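Local atomic coordinates of GrpB family protein (Enterococcus faecalis, PDB entry 2NRK), a protein that is of unknown function but belongs to the GrpB (UPF0157) family of the nucleotidyltransferase clan. Residues A[13-18]-A[52-57]; A[38-43]-A[116-121]. One frame throughout, in Å; residues are numbered along the deposited sequence.

Interaction 1: A[13-18]-A[52-57]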
# COMPACT_ATOMS: atom_id res chain seq x y z
N PRO A 13 17.26 -21.79 6.84
CA PRO A 13 16.40 -21.27 7.91
C PRO A 13 17.09 -20.22 8.76
O PRO A 13 16.40 -19.36 9.33
CB PRO A 13 16.09 -22.51 8.77
CG PRO A 13 16.28 -23.67 7.88
CD PRO A 13 17.33 -23.26 6.85
N ALA A 14 18.43 -20.27 8.82
CA ALA A 14 19.21 -19.31 9.58
C ALA A 14 19.08 -17.88 9.08
O ALA A 14 19.38 -16.94 9.82
CB ALA A 14 20.68 -19.70 9.59
N TRP A 15 18.65 -17.71 7.82
CA TRP A 15 18.46 -16.36 7.30
C TRP A 15 17.48 -15.56 8.16
O TRP A 15 17.58 -14.33 8.27
CB TRP A 15 17.93 -16.44 5.85
CG TRP A 15 19.00 -16.92 4.89
CD1 TRP A 15 20.35 -16.84 5.03
CD2 TRP A 15 18.76 -17.50 3.60
NE1 TRP A 15 20.99 -17.38 3.91
CE2 TRP A 15 20.02 -17.76 3.01
CE3 TRP A 15 17.59 -17.79 2.87
CZ2 TRP A 15 20.16 -18.37 1.75
CZ3 TRP A 15 17.72 -18.37 1.60
CH2 TRP A 15 19.00 -18.66 1.06
N VAL A 16 16.52 -16.26 8.76
CA VAL A 16 15.55 -15.59 9.65
C VAL A 16 16.25 -15.03 10.90
O VAL A 16 15.93 -13.91 11.33
CB VAL A 16 14.38 -16.54 10.01
CG1 VAL A 16 13.37 -15.79 10.89
CG2 VAL A 16 13.68 -17.02 8.70
N GLU A 17 17.16 -15.82 11.47
CA GLU A 17 17.98 -15.42 12.63
C GLU A 17 18.79 -14.18 12.26
O GLU A 17 18.78 -13.19 13.00
CB GLU A 17 18.97 -16.53 13.03
CG GLU A 17 18.38 -17.92 13.08
CD GLU A 17 19.37 -19.02 13.45
OE1 GLU A 17 20.55 -18.72 13.74
OE2 GLU A 17 18.93 -20.19 13.45
N GLN A 18 19.47 -14.27 11.12
CA GLN A 18 20.31 -13.20 10.60
C GLN A 18 19.50 -11.93 10.41
O GLN A 18 19.97 -10.85 10.78
CB GLN A 18 20.97 -13.63 9.28
CG GLN A 18 21.98 -14.75 9.52
CD GLN A 18 22.40 -15.46 8.24
OE1 GLN A 18 22.71 -16.65 8.27
NE2 GLN A 18 22.41 -14.74 7.13
N PRO A 52 22.58 -15.81 -0.51
CA PRO A 52 22.52 -15.60 0.95
C PRO A 52 22.84 -14.16 1.34
O PRO A 52 23.84 -13.90 2.04
CB PRO A 52 23.59 -16.56 1.48
CG PRO A 52 24.56 -16.67 0.40
CD PRO A 52 23.80 -16.55 -0.91
N ILE A 53 22.02 -13.24 0.84
CA ILE A 53 22.12 -11.82 1.14
C ILE A 53 20.76 -11.43 1.71
O ILE A 53 19.72 -11.60 1.04
CB ILE A 53 22.38 -10.96 -0.13
CG1 ILE A 53 23.68 -11.42 -0.82
CG2 ILE A 53 22.44 -9.49 0.23
CD1 ILE A 53 23.92 -10.72 -2.16
N ILE A 54 20.75 -10.95 2.94
CA ILE A 54 19.49 -10.65 3.61
C ILE A 54 19.04 -9.26 3.19
O ILE A 54 19.80 -8.29 3.36
CB ILE A 54 19.60 -10.67 5.16
CG1 ILE A 54 20.29 -11.94 5.71
CG2 ILE A 54 18.22 -10.46 5.81
CD1 ILE A 54 19.56 -13.23 5.40
N ASP A 55 17.81 -9.16 2.67
CA ASP A 55 17.20 -7.86 2.35
C ASP A 55 16.29 -7.36 3.45
O ASP A 55 15.39 -8.11 3.94
CB ASP A 55 16.37 -7.92 1.06
CG ASP A 55 17.23 -8.21 -0.15
OD1 ASP A 55 17.89 -7.27 -0.64
OD2 ASP A 55 17.25 -9.39 -0.59
N PHE A 56 16.50 -6.09 3.81
CA PHE A 56 15.72 -5.36 4.84
C PHE A 56 14.93 -4.22 4.22
O PHE A 56 15.48 -3.44 3.40
CB PHE A 56 16.65 -4.75 5.92
CG PHE A 56 17.50 -5.77 6.62
CD1 PHE A 56 17.16 -6.21 7.89
CD2 PHE A 56 18.63 -6.30 6.00
CE1 PHE A 56 17.92 -7.21 8.53
CE2 PHE A 56 19.39 -7.28 6.64
CZ PHE A 56 19.04 -7.74 7.92
N LEU A 57 13.64 -4.15 4.57
CA LEU A 57 12.79 -3.01 4.20
C LEU A 57 12.59 -2.20 5.46
O LEU A 57 12.05 -2.70 6.44
CB LEU A 57 11.44 -3.49 3.64
CG LEU A 57 10.41 -2.37 3.32
CD1 LEU A 57 10.96 -1.37 2.29
CD2 LEU A 57 9.10 -2.97 2.80
O HOH W 1 23.94 -15.07 4.85

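Interaction 2: A[38-43]-A[116-121]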
# COMPACT_ATOMS: atom_id res chain seq x y z
N GLU A 38 11.05 -4.76 7.98
CA GLU A 38 10.49 -6.00 7.40
C GLU A 38 11.59 -6.79 6.68
O GLU A 38 12.47 -6.22 6.01
CB GLU A 38 9.39 -5.64 6.37
CG GLU A 38 8.11 -5.01 6.96
CD GLU A 38 7.05 -5.99 7.36
OE1 GLU A 38 7.29 -7.23 7.44
OE2 GLU A 38 5.92 -5.50 7.63
N HIS A 39 11.49 -8.11 6.78
CA HIS A 39 12.36 -9.00 6.02
C HIS A 39 11.70 -9.15 4.65
O HIS A 39 10.51 -9.51 4.54
CB HIS A 39 12.38 -10.35 6.76
CG HIS A 39 13.42 -11.31 6.27
ND1 HIS A 39 13.50 -12.58 6.75
CD2 HIS A 39 14.39 -11.19 5.32
CE1 HIS A 39 14.49 -13.23 6.15
NE2 HIS A 39 15.05 -12.41 5.27
N ILE A 40 12.46 -8.86 3.60
CA ILE A 40 11.93 -8.90 2.25
C ILE A 40 12.89 -9.68 1.36
O ILE A 40 13.91 -10.23 1.83
CB ILE A 40 11.62 -7.50 1.70
CG1 ILE A 40 12.87 -6.58 1.73
CG2 ILE A 40 10.45 -6.88 2.46
CD1 ILE A 40 12.89 -5.48 0.65
N GLY A 41 12.56 -9.76 0.07
CA GLY A 41 13.43 -10.42 -0.91
C GLY A 41 13.39 -11.93 -0.77
O GLY A 41 12.60 -12.44 0.02
N SER A 42 14.23 -12.63 -1.52
CA SER A 42 14.08 -14.10 -1.56
C SER A 42 14.37 -14.76 -0.22
O SER A 42 13.75 -15.81 0.08
CB SER A 42 14.94 -14.70 -2.66
OG SER A 42 14.39 -14.30 -3.91
N THR A 43 15.25 -14.17 0.60
CA THR A 43 15.57 -14.86 1.88
C THR A 43 14.41 -14.80 2.89
O THR A 43 14.44 -15.51 3.90
CB THR A 43 16.90 -14.38 2.55
OG1 THR A 43 16.71 -13.05 3.07
CG2 THR A 43 18.10 -14.47 1.59
N ARG A 116 5.64 -2.79 -3.45
CA ARG A 116 6.30 -3.63 -4.46
C ARG A 116 7.00 -4.77 -3.73
O ARG A 116 6.85 -5.94 -4.09
CB ARG A 116 7.32 -2.84 -5.26
CG ARG A 116 8.05 -3.78 -6.27
CD ARG A 116 8.80 -2.92 -7.31
NE ARG A 116 9.93 -2.22 -6.72
CZ ARG A 116 11.14 -2.73 -6.56
NH1 ARG A 116 11.39 -4.02 -6.89
NH2 ARG A 116 12.11 -1.97 -6.04
N HIS A 117 7.76 -4.42 -2.68
CA HIS A 117 8.50 -5.43 -1.93
C HIS A 117 7.59 -6.32 -1.10
O HIS A 117 7.75 -7.53 -1.14
CB HIS A 117 9.51 -4.75 -0.99
CG HIS A 117 10.59 -4.01 -1.71
ND1 HIS A 117 11.49 -4.64 -2.55
CD2 HIS A 117 10.93 -2.69 -1.72
CE1 HIS A 117 12.35 -3.75 -3.03
NE2 HIS A 117 12.02 -2.56 -2.56
N LEU A 118 6.66 -5.74 -0.34
CA LEU A 118 5.86 -6.56 0.56
C LEU A 118 4.91 -7.47 -0.22
O LEU A 118 4.73 -8.63 0.14
CB LEU A 118 5.04 -5.71 1.56
CG LEU A 118 5.92 -4.95 2.55
CD1 LEU A 118 5.01 -3.96 3.35
CD2 LEU A 118 6.65 -5.92 3.50
N ALA A 119 4.28 -6.94 -1.27
CA ALA A 119 3.34 -7.76 -2.03
C ALA A 119 4.07 -8.94 -2.66
O ALA A 119 3.57 -10.07 -2.62
CB ALA A 119 2.61 -6.93 -3.09
N PHE A 120 5.25 -8.68 -3.24
CA PHE A 120 6.08 -9.70 -3.91
C PHE A 120 6.39 -10.82 -2.93
O PHE A 120 6.15 -12.00 -3.22
CB PHE A 120 7.37 -9.06 -4.42
CG PHE A 120 8.29 -10.01 -5.15
CD1 PHE A 120 8.04 -10.40 -6.46
CD2 PHE A 120 9.45 -10.44 -4.52
CE1 PHE A 120 8.94 -11.29 -7.15
CE2 PHE A 120 10.33 -11.32 -5.19
CZ PHE A 120 10.07 -11.74 -6.49
N ARG A 121 6.87 -10.44 -1.74
CA ARG A 121 7.16 -11.42 -0.69
C ARG A 121 5.92 -12.23 -0.31
O ARG A 121 5.95 -13.48 -0.29
CB ARG A 121 7.70 -10.72 0.56
CG ARG A 121 7.95 -11.71 1.71
CD ARG A 121 8.12 -10.91 2.99
NE ARG A 121 6.82 -10.40 3.45
CZ ARG A 121 6.67 -9.59 4.51
NH1 ARG A 121 7.74 -9.21 5.23
NH2 ARG A 121 5.46 -9.16 4.85
O HOH W 2 4.10 -7.25 6.75
O HOH W 3 10.34 -8.77 -1.45

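Interaction 1: A[13-18]-A[52-57]
Trp15 lies near the start of helix 14-30 and meets two residues of the 52-57 segment. Its CG sits beside the backbone N, anti to the carbonyl carbon (chi1 -71°). The Trp15 indole and Pro52 cross obliquely. Trp15 NE1 is 3.7 Å from Pro52 CB, and Trp15 CZ2 is 3.7 Å from Pro52 CA. The ring of Trp15 also meets Tyr11, nearly at a right angle. Closer to the helix, Trp15 CB lies 3.6 Å from Ile54 CD1, the methyl that ends the longer branch of Ile54. The CG1-CD1 branch of Ile54 reaches from the strand toward the first turn of the helix. Gln18, one turn on, crosses Ile54 at about a right angle. Gln18 NE2 is 3.7 Å from Ile54 CD1. Gln18 NE2 also donates to water 1 at 2.8 Å, and this water donates to Pro52 O at 3.0 Å. Gln18 O lies at the edge of the Phe56 ring, 4.3 Å from Phe56 CZ. The directions of helix residues 14-18 and strand residues 54-57 differ by 46°. No direct hydrogen bond joins the segments. Within this contact, apolar packing joins the helix start to the strand and to the loop before it, with a single water bridge at the less buried margin.

Interaction 2: A[38-43]-A[116-121]
Arg121 and Glu38 meet through bent side chains. Arg121 CG is anti to the backbone N, and a turn at chi3 (74°) swings NE out of the extended line. Glu38 bends at chi2 (-90°). Arg121 NH1 then donates twice. One bond runs from Arg121 NH1 to Glu38 OE1 at 3.0 Å and is nearly straight; it is also a salt bridge. The carboxylate oxygen is met from above its plane, with the carboxylate and guanidinium planes 63° apart. The other bond runs from Arg121 NH1 to His39 O at 2.9 Å. Both acceptors lie near the guanidinium plane. Water 2 joins Arg121 NH2 to Glu38 OE2. Leu118 CD2 lies over one face of the guanidinium, toward its rim, and 3.9 Å from Glu38 CG. Trp172 of the second subunit packs on Leu118. Ile40 CD1 rests over one face of the His117 ring, 3.8 Å from its centroid, in a CH-pi contact. His117 NE2 is hydrogen-bonded to Tyr106 OH. Water 3 takes the N-H of Gly41 and donates to His117 O, bridging the backbones. Helix 111-126 is therefore joined to strand 34-40, outermost in the sheet within this chain, by charge and directed bonds as well as apolar contact. Two acceptors on NH1 help to set the rotation of the guanidinium, together with water 2 on NH2, and its positive charge probably favours the ionised form of Glu38.

In the fold
Both contacts are buried and pack a helix on the same mixed sheet. Interaction 1 sets helix 14-30 on strand 54-60. Interaction 2 sets helix 111-126 on strand 34-40, the neighbouring strand and an outermost one within the chain. The strands are antiparallel and directly joined: Leu57 O is 2.8 Å from Glu38 N, and Asp55 O is 3.0 Å from Ile40 N, both probable hydrogen bonds. Trp15 also packs on Thr43, so the two contacts touch beyond the strand pair. Interaction 1 is mainly apolar, with one bridging water. Interaction 2 adds a salt bridge, a side-chain bond to the backbone and two bridging waters, and it reaches the second subunit.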